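Local coordinates for protein xylose isomerase-like TIM barrel (Anabaena variabilis ATCC 29413, PDB 2QW5) that binds a zinc ion and D-xylose in a TIM-barrel pocket and probably acts as a sugar or sugar-phosphate isomerase or epimerase, at residues E228-K231 / T232-E235; L261-K264 / S265-P269; I200-L203 / K204-S208. All coordinates share one frame; numbering follows the deposited sequence. Where two conformers were deposited one is given.

Contact 1. Residues E228-K231 / T232-E235; sequences EIFK and TQVE
The carbonyl oxygen of I229 is gripped twice inside helix 227-240, one of the outer helices of the TIM barrel, and illustrates how a helical carbonyl can serve a side chain as well as the backbone. The hydroxyl of T232 donates to it, OG1 to I229 O at 2.6 Å, in the carbonyl plane on a lone pair. The regular helical bond from Q233 N reaches the same I229 O at 3.1 Å, nearly along the C=O axis. With chi1 at 70°, T232 holds OG1 between its backbone N and carbonyl carbon, the rotation that turns the hydroxyl back to the preceding turn. On the inward side, V234 CG2 sits over one face of the F230 ring in a CH-pi contact, 3.7 Å from the ring centroid. F230 also lies against F266 of the next helix and meets W260 of a second subunit, another copy of this protein, edge-to-face, so this residue belongs to both the barrel packing and the interface. On the exposed side, K231 and E235 bring opposite charges near each other without closing a salt bridge, K231 NZ lying 4.1 Å from E235 OE2.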
loop_
_atom_site.group_PDB
_atom_site.type_symbol
_atom_site.label_atom_id
_atom_site.label_comp_id
_atom_site.label_asym_id
_atom_site.label_seq_id
_atom_site.Cartn_x
_atom_site.Cartn_y
_atom_site.Cartn_z
ATOM N N GLU A 228 7.030 26.714 -27.565
ATOM C CA GLU A 228 6.240 27.206 -28.717
ATOM C C GLU A 228 4.752 27.017 -28.488
ATOM O O GLU A 228 3.985 27.963 -28.648
ATOM C CB GLU A 228 6.655 26.594 -30.084
ATOM C CG GLU A 228 8.059 26.911 -30.548
ATOM C CD GLU A 228 9.156 26.092 -29.855
ATOM O OE1 GLU A 228 8.883 25.016 -29.239
ATOM O OE2 GLU A 228 10.323 26.537 -29.932
ATOM N N ILE A 229 4.355 25.794 -28.121
ATOM C CA ILE A 229 2.960 25.486 -27.793
ATOM C C ILE A 229 2.529 26.286 -26.548
ATOM O O ILE A 229 1.464 26.859 -26.537
ATOM C CB ILE A 229 2.754 23.982 -27.614
ATOM C CG1 ILE A 229 2.916 23.296 -28.984
ATOM C CG2 ILE A 229 1.388 23.680 -26.980
ATOM C CD1 ILE A 229 3.181 21.786 -28.912
ATOM N N PHE A 230 3.396 26.389 -25.542
ATOM C CA PHE A 230 3.098 27.176 -24.340
ATOM C C PHE A 230 2.760 28.659 -24.585
ATOM O O PHE A 230 1.802 29.183 -23.986
ATOM C CB PHE A 230 4.265 27.081 -23.378
ATOM C CG PHE A 230 4.085 27.896 -22.139
ATOM C CD1 PHE A 230 3.100 27.549 -21.211
ATOM C CD2 PHE A 230 4.923 28.984 -21.864
ATOM C CE1 PHE A 230 2.948 28.280 -20.036
ATOM C CE2 PHE A 230 4.767 29.711 -20.708
ATOM C CZ PHE A 230 3.776 29.367 -19.800
ATOM N N LYS A 231 3.525 29.294 -25.470
ATOM C CA LYS A 231 3.303 30.671 -25.884
ATOM C C LYS A 231 1.892 30.848 -26.490
ATOM O O LYS A 231 1.212 31.819 -26.181
ATOM C CB LYS A 231 4.428 31.129 -26.845
ATOM C CG LYS A 231 4.330 32.608 -27.276
ATOM C CD LYS A 231 5.455 33.127 -28.194
ATOM C CE LYS A 231 5.058 34.520 -28.771
ATOM N NZ LYS A 231 6.108 35.209 -29.564
ATOM N N THR A 232 1.465 29.920 -27.349
ATOM C CA THR A 232 0.126 29.955 -27.926
ATOM C C THR A 232 -0.977 29.799 -26.850
ATOM O O THR A 232 -2.056 30.423 -26.940
ATOM C CB THR A 232 -0.127 28.859 -28.993
ATOM O OG1 THR A 232 -0.190 27.555 -28.386
ATOM C CG2 THR A 232 0.899 28.878 -30.052
ATOM N N GLN A 233 -0.730 28.912 -25.872
ATOM C CA GLN A 233 -1.666 28.685 -24.769
ATOM C C GLN A 233 -1.753 29.943 -23.867
ATOM O O GLN A 233 -2.861 30.342 -23.473
ATOM C CB GLN A 233 -1.256 27.438 -23.967
ATOM C CG GLN A 233 -1.388 26.146 -24.742
ATOM C CD GLN A 233 -0.718 24.921 -24.087
ATOM O OE1 GLN A 233 0.332 25.018 -23.425
ATOM N NE2 GLN A 233 -1.304 23.754 -24.330
ATOM N N VAL A 234 -0.610 30.550 -23.537
ATOM C CA VAL A 234 -0.597 31.803 -22.757
ATOM C C VAL A 234 -1.397 32.930 -23.449
ATOM O O VAL A 234 -2.284 33.563 -22.836
ATOM C CB VAL A 234 0.854 32.289 -22.394
ATOM C CG1 VAL A 234 0.820 33.683 -21.827
ATOM C CG2 VAL A 234 1.495 31.345 -21.409
ATOM N N GLU A 235 -1.102 33.162 -24.724
ATOM C CA GLU A 235 -1.818 34.184 -25.505
ATOM C C GLU A 235 -3.330 33.892 -25.577
ATOM O O GLU A 235 -4.131 34.804 -25.444
ATOM C CB GLU A 235 -1.188 34.333 -26.908
ATOM C CG GLU A 235 0.277 34.864 -26.866
ATOM C CD GLU A 235 1.090 34.698 -28.189
ATOM O OE1 GLU A 235 0.666 33.974 -29.141
ATOM O OE2 GLU A 235 2.186 35.304 -28.249
#

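Contact 2. Residues L261-K264 / S265-P269; sequences LPWK and SFLTP
L261 and F266 meet where the chain enters helix 263-273, with the methyl L261 CD2 standing 4.4 Å from F266 CB. The other methyl of L261, CD1, lies over one face of the W263 indole, offset toward its rim. P262 follows at the N-cap position and is the centre of an inverse gamma turn, closed by a weak bond from W263 N to L261 O. Its own carbonyl starts the helical bonding: F266 N donates to P262 O at 2.9 Å, nearly in line with the C=O bond. Next, W263 and L267 run side by side, pointing the same way, and L267 CD1 touches the indole at its edge, in plane, 3.9 Å from W263 CE3. Helix 314-332 packs against both residues, through V324 and E328 on W263 and through L329 and I332 on L267. At K264 the carbonyl oxygen takes two bonds from one residue, T268 OG1 to K264 O at 2.7 Å and T268 N to K264 O at 2.9 Å, the donors arriving from opposite faces of the carbonyl plane. The T268 hydroxyl is directed back along the helix by a chi1 of -64°, which sets OG1 beside its backbone N. A valine in place of T268 would probably leave K264 O with the backbone bond but without its hydroxyl partner, just before P269, whose nitrogen has no hydrogen to give and where the helix kinks. The whole is the opening of a helix in a beta-alpha-beta unit, here joining strand 243-248 through helix 263-273 to strand 278-280 in the TIM barrel.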
loop_
_atom_site.group_PDB
_atom_site.type_symbol
_atom_site.label_atom_id
_atom_site.label_comp_id
_atom_site.label_asym_id
_atom_site.label_seq_id
_atom_site.Cartn_x
_atom_site.Cartn_y
_atom_site.Cartn_z
ATOM N N LEU A 261 14.514 25.841 -13.835
ATOM C CA LEU A 261 13.319 26.620 -14.213
ATOM C C LEU A 261 13.741 27.499 -15.391
ATOM O O LEU A 261 14.669 28.259 -15.249
ATOM C CB LEU A 261 12.810 27.496 -13.056
ATOM C CG LEU A 261 11.401 28.108 -13.148
ATOM C CD1 LEU A 261 11.137 28.809 -11.858
ATOM C CD2 LEU A 261 11.173 29.086 -14.312
ATOM N N PRO A 262 13.090 27.369 -16.555
ATOM C CA PRO A 262 13.404 28.128 -17.769
ATOM C C PRO A 262 12.827 29.550 -17.708
ATOM O O PRO A 262 11.826 29.883 -18.335
ATOM C CB PRO A 262 12.771 27.266 -18.865
ATOM C CG PRO A 262 11.598 26.690 -18.241
ATOM C CD PRO A 262 11.945 26.462 -16.793
ATOM N N TRP A 263 13.473 30.371 -16.904
ATOM C CA TRP A 263 12.974 31.692 -16.624
ATOM C C TRP A 263 12.541 32.513 -17.810
ATOM O O TRP A 263 11.407 33.034 -17.803
ATOM C CB TRP A 263 13.990 32.484 -15.821
ATOM C CG TRP A 263 14.271 31.927 -14.487
ATOM C CD1 TRP A 263 15.328 31.123 -14.137
ATOM C CD2 TRP A 263 13.523 32.160 -13.285
ATOM N NE1 TRP A 263 15.268 30.841 -12.794
ATOM C CE2 TRP A 263 14.168 31.455 -12.248
ATOM C CE3 TRP A 263 12.354 32.891 -12.987
ATOM C CZ2 TRP A 263 13.683 31.457 -10.924
ATOM C CZ3 TRP A 263 11.875 32.889 -11.685
ATOM C CH2 TRP A 263 12.553 32.197 -10.663
ATOM N N LYS A 264 13.407 32.591 -18.821
ATOM C CA LYS A 264 13.156 33.449 -19.994
ATOM C C LYS A 264 11.987 32.935 -20.801
ATOM O O LYS A 264 11.050 33.698 -21.109
ATOM C CB LYS A 264 14.395 33.548 -20.889
ATOM C CG LYS A 264 14.319 34.561 -22.003
ATOM C CD LYS A 264 15.547 34.489 -22.905
ATOM C CE LYS A 264 15.499 35.624 -23.943
ATOM N NZ LYS A 264 16.731 35.731 -24.799
ATOM N N SER A 265 12.044 31.640 -21.128
ATOM C CA SER A 265 10.993 30.991 -21.940
ATOM C C SER A 265 9.647 30.864 -21.291
ATOM O O SER A 265 8.618 30.868 -21.985
ATOM C CB SER A 265 11.469 29.621 -22.392
ATOM O OG SER A 265 12.358 29.820 -23.448
ATOM N N PHE A 266 9.647 30.760 -19.967
ATOM C CA PHE A 266 8.419 30.668 -19.180
ATOM C C PHE A 266 7.829 32.063 -18.935
ATOM O O PHE A 266 6.658 32.277 -19.171
ATOM C CB PHE A 266 8.668 29.951 -17.838
ATOM C CG PHE A 266 7.448 29.855 -16.989
ATOM C CD1 PHE A 266 6.432 28.946 -17.322
ATOM C CD2 PHE A 266 7.269 30.705 -15.884
ATOM C CE1 PHE A 266 5.269 28.862 -16.550
ATOM C CE2 PHE A 266 6.102 30.646 -15.106
ATOM C CZ PHE A 266 5.097 29.701 -15.439
ATOM N N LEU A 267 8.635 33.002 -18.442
ATOM C CA LEU A 267 8.120 34.319 -18.085
ATOM C C LEU A 267 7.886 35.304 -19.225
ATOM O O LEU A 267 7.008 36.167 -19.090
ATOM C CB LEU A 267 9.003 35.013 -17.021
ATOM C CG LEU A 267 9.009 34.522 -15.564
ATOM C CD1 LEU A 267 9.974 35.365 -14.823
ATOM C CD2 LEU A 267 7.638 34.597 -14.920
ATOM N N THR A 268 8.669 35.234 -20.289
ATOM C CA THR A 268 8.522 36.214 -21.378
ATOM C C THR A 268 7.086 36.310 -21.933
ATOM O O THR A 268 6.541 37.401 -21.955
ATOM C CB THR A 268 9.561 36.019 -22.486
ATOM O OG1 THR A 268 10.850 36.265 -21.913
ATOM C CG2 THR A 268 9.294 36.975 -23.654
ATOM N N PRO A 269 6.463 35.174 -22.334
ATOM C CA PRO A 269 5.089 35.288 -22.837
ATOM C C PRO A 269 4.053 35.737 -21.805
ATOM O O PRO A 269 3.072 36.410 -22.168
ATOM C CB PRO A 269 4.783 33.883 -23.373
ATOM C CG PRO A 269 5.789 32.990 -22.754
ATOM C CD PRO A 269 6.985 33.800 -22.441
#

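Contact 3. Residues I200-L203 / K204-S208; sequences IEFL and KGVKS
The backbone passes from i+4 to i+3 bonding around K204, whose N makes weak bonds to I200 O at 3.2 Å and to E201 O at 3.3 Å, and L203 to V206 form a type I beta turn. G205 N donates to F202 O at 3.1 Å, and V206 N closes the turn on L203 O at 3.0 Å. Both donors stand above the planes of the carbonyls they use, by 45° at F202 and 65° at L203. Of the side chains, V206 folds back against the helix, its CG2 methyl 3.8 Å from F202 CE2. F202 swings its ring toward the turn with CG anti to the backbone N, chi1 173°. On the outer surface, in the conformer described, one of two, the K204 chain bends at chi2 and again at chi4 and crosses the I200 side chain at a slant, with K204 NZ 3.8 Å from the methyl I200 CG2; since the lysine has a second conformer, this contact is not firm. Beneath the turn, L203 reaches V211, V213 and I182 of the barrel strands, while R242 bonds V206 O and D167 accepts from the backbone N of both K207 and S208. The arrangement is that of a helix closing into the short loop of an alpha-to-beta connection, which in this TIM barrel carries the chain from helix 196-203 into strand 211-216.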
loop_
_atom_site.group_PDB
_atom_site.type_symbol
_atom_site.label_atom_id
_atom_site.label_comp_id
_atom_site.label_asym_id
_atom_site.label_seq_id
_atom_site.Cartn_x
_atom_site.Cartn_y
_atom_site.Cartn_z
ATOM N N ILE A 200 -7.472 23.547 -20.742
ATOM C CA ILE A 200 -8.064 24.398 -21.763
ATOM C C ILE A 200 -9.271 23.677 -22.351
ATOM O O ILE A 200 -10.342 24.292 -22.499
ATOM C CB ILE A 200 -7.066 24.841 -22.832
ATOM C CG1 ILE A 200 -6.196 25.993 -22.294
ATOM C CG2 ILE A 200 -7.790 25.357 -24.086
ATOM C CD1 ILE A 200 -5.030 26.359 -23.161
ATOM N N GLU A 201 -9.122 22.387 -22.630
ATOM C CA GLU A 201 -10.240 21.550 -23.118
ATOM C C GLU A 201 -11.426 21.488 -22.119
ATOM O O GLU A 201 -12.590 21.580 -22.518
ATOM C CB GLU A 201 -9.728 20.148 -23.441
ATOM C CG GLU A 201 -10.774 19.202 -24.107
ATOM C CD GLU A 201 -10.174 17.861 -24.623
ATOM O OE1 GLU A 201 -8.920 17.643 -24.580
ATOM O OE2 GLU A 201 -10.985 17.020 -25.078
ATOM N N PHE A 202 -11.116 21.352 -20.826
ATOM C CA PHE A 202 -12.121 21.342 -19.764
ATOM C C PHE A 202 -12.904 22.645 -19.757
ATOM O O PHE A 202 -14.161 22.629 -19.709
ATOM C CB PHE A 202 -11.480 21.121 -18.373
ATOM C CG PHE A 202 -12.454 21.270 -17.217
ATOM C CD1 PHE A 202 -13.320 20.242 -16.892
ATOM C CD2 PHE A 202 -12.522 22.447 -16.485
ATOM C CE1 PHE A 202 -14.241 20.372 -15.845
ATOM C CE2 PHE A 202 -13.460 22.597 -15.419
ATOM C CZ PHE A 202 -14.303 21.546 -15.099
ATOM N N LEU A 203 -12.169 23.755 -19.780
ATOM C CA LEU A 203 -12.767 25.096 -19.767
ATOM C C LEU A 203 -13.674 25.431 -20.946
ATOM O O LEU A 203 -14.514 26.310 -20.794
ATOM C CB LEU A 203 -11.727 26.178 -19.573
ATOM C CG LEU A 203 -11.044 26.184 -18.192
ATOM C CD1 LEU A 203 -9.850 27.075 -18.256
ATOM C CD2 LEU A 203 -11.940 26.615 -17.035
ATOM N N LYS A 204 -13.528 24.736 -22.082
ATOM C CA LYS A 204 -14.403 24.963 -23.245
ATOM C C LYS A 204 -15.870 24.702 -22.865
ATOM O O LYS A 204 -16.772 25.272 -23.481
ATOM C CB LYS A 204 -13.976 24.102 -24.458
ATOM C CG LYS A 204 -12.552 24.376 -25.035
ATOM C CD LYS A 204 -12.461 25.627 -25.920
ATOM C CE LYS A 204 -11.018 26.011 -26.351
ATOM N NZ LYS A 204 -10.172 25.016 -27.019
ATOM N N GLY A 205 -16.102 23.830 -21.875
ATOM C CA GLY A 205 -17.448 23.535 -21.359
ATOM C C GLY A 205 -17.924 24.315 -20.130
ATOM O O GLY A 205 -18.957 23.972 -19.548
ATOM N N VAL A 206 -17.182 25.348 -19.748
ATOM C CA VAL A 206 -17.507 26.232 -18.632
ATOM C C VAL A 206 -17.710 27.665 -19.175
ATOM O O VAL A 206 -16.767 28.312 -19.624
ATOM C CB VAL A 206 -16.387 26.182 -17.605
ATOM C CG1 VAL A 206 -16.720 27.024 -16.376
ATOM C CG2 VAL A 206 -16.142 24.709 -17.183
ATOM N N LYS A 207 -18.960 28.124 -19.192
ATOM C CA LYS A 207 -19.296 29.459 -19.685
ATOM C C LYS A 207 -18.612 30.589 -18.909
ATOM O O LYS A 207 -18.099 31.526 -19.506
ATOM C CB LYS A 207 -20.821 29.672 -19.728
ATOM C CG LYS A 207 -21.537 28.844 -20.820
ATOM N N SER A 208 -18.612 30.482 -17.591
ATOM C CA SER A 208 -18.016 31.507 -16.734
ATOM C C SER A 208 -16.491 31.742 -16.831
ATOM O O SER A 208 -15.680 30.875 -16.449
ATOM C CB SER A 208 -18.375 31.241 -15.290
ATOM O OG SER A 208 -17.704 32.175 -14.464
#

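In the fold
The three contacts follow the chain around the outer layer of the barrel in the order 3, 1, 2, and contact 1 is the middle one in space as well. It touches contact 2, its centre 12 Å away, through F230 CE2 and F266 O at 3.5 Å. On its other flank Q233 CG lies 4.0 Å from I200 CD1 of contact 3. Contacts 2 and 3 do not meet, their nearest atoms being about 12 Å apart. Contact 2 comes nearest the metal site: the side chain of F266 is about 6 Å from that of the zinc ligand D216 and about 10 Å from the zinc ion. The side chain of F230 is about 13 Å from the zinc, and that of L203 about 11 Å from that of E183.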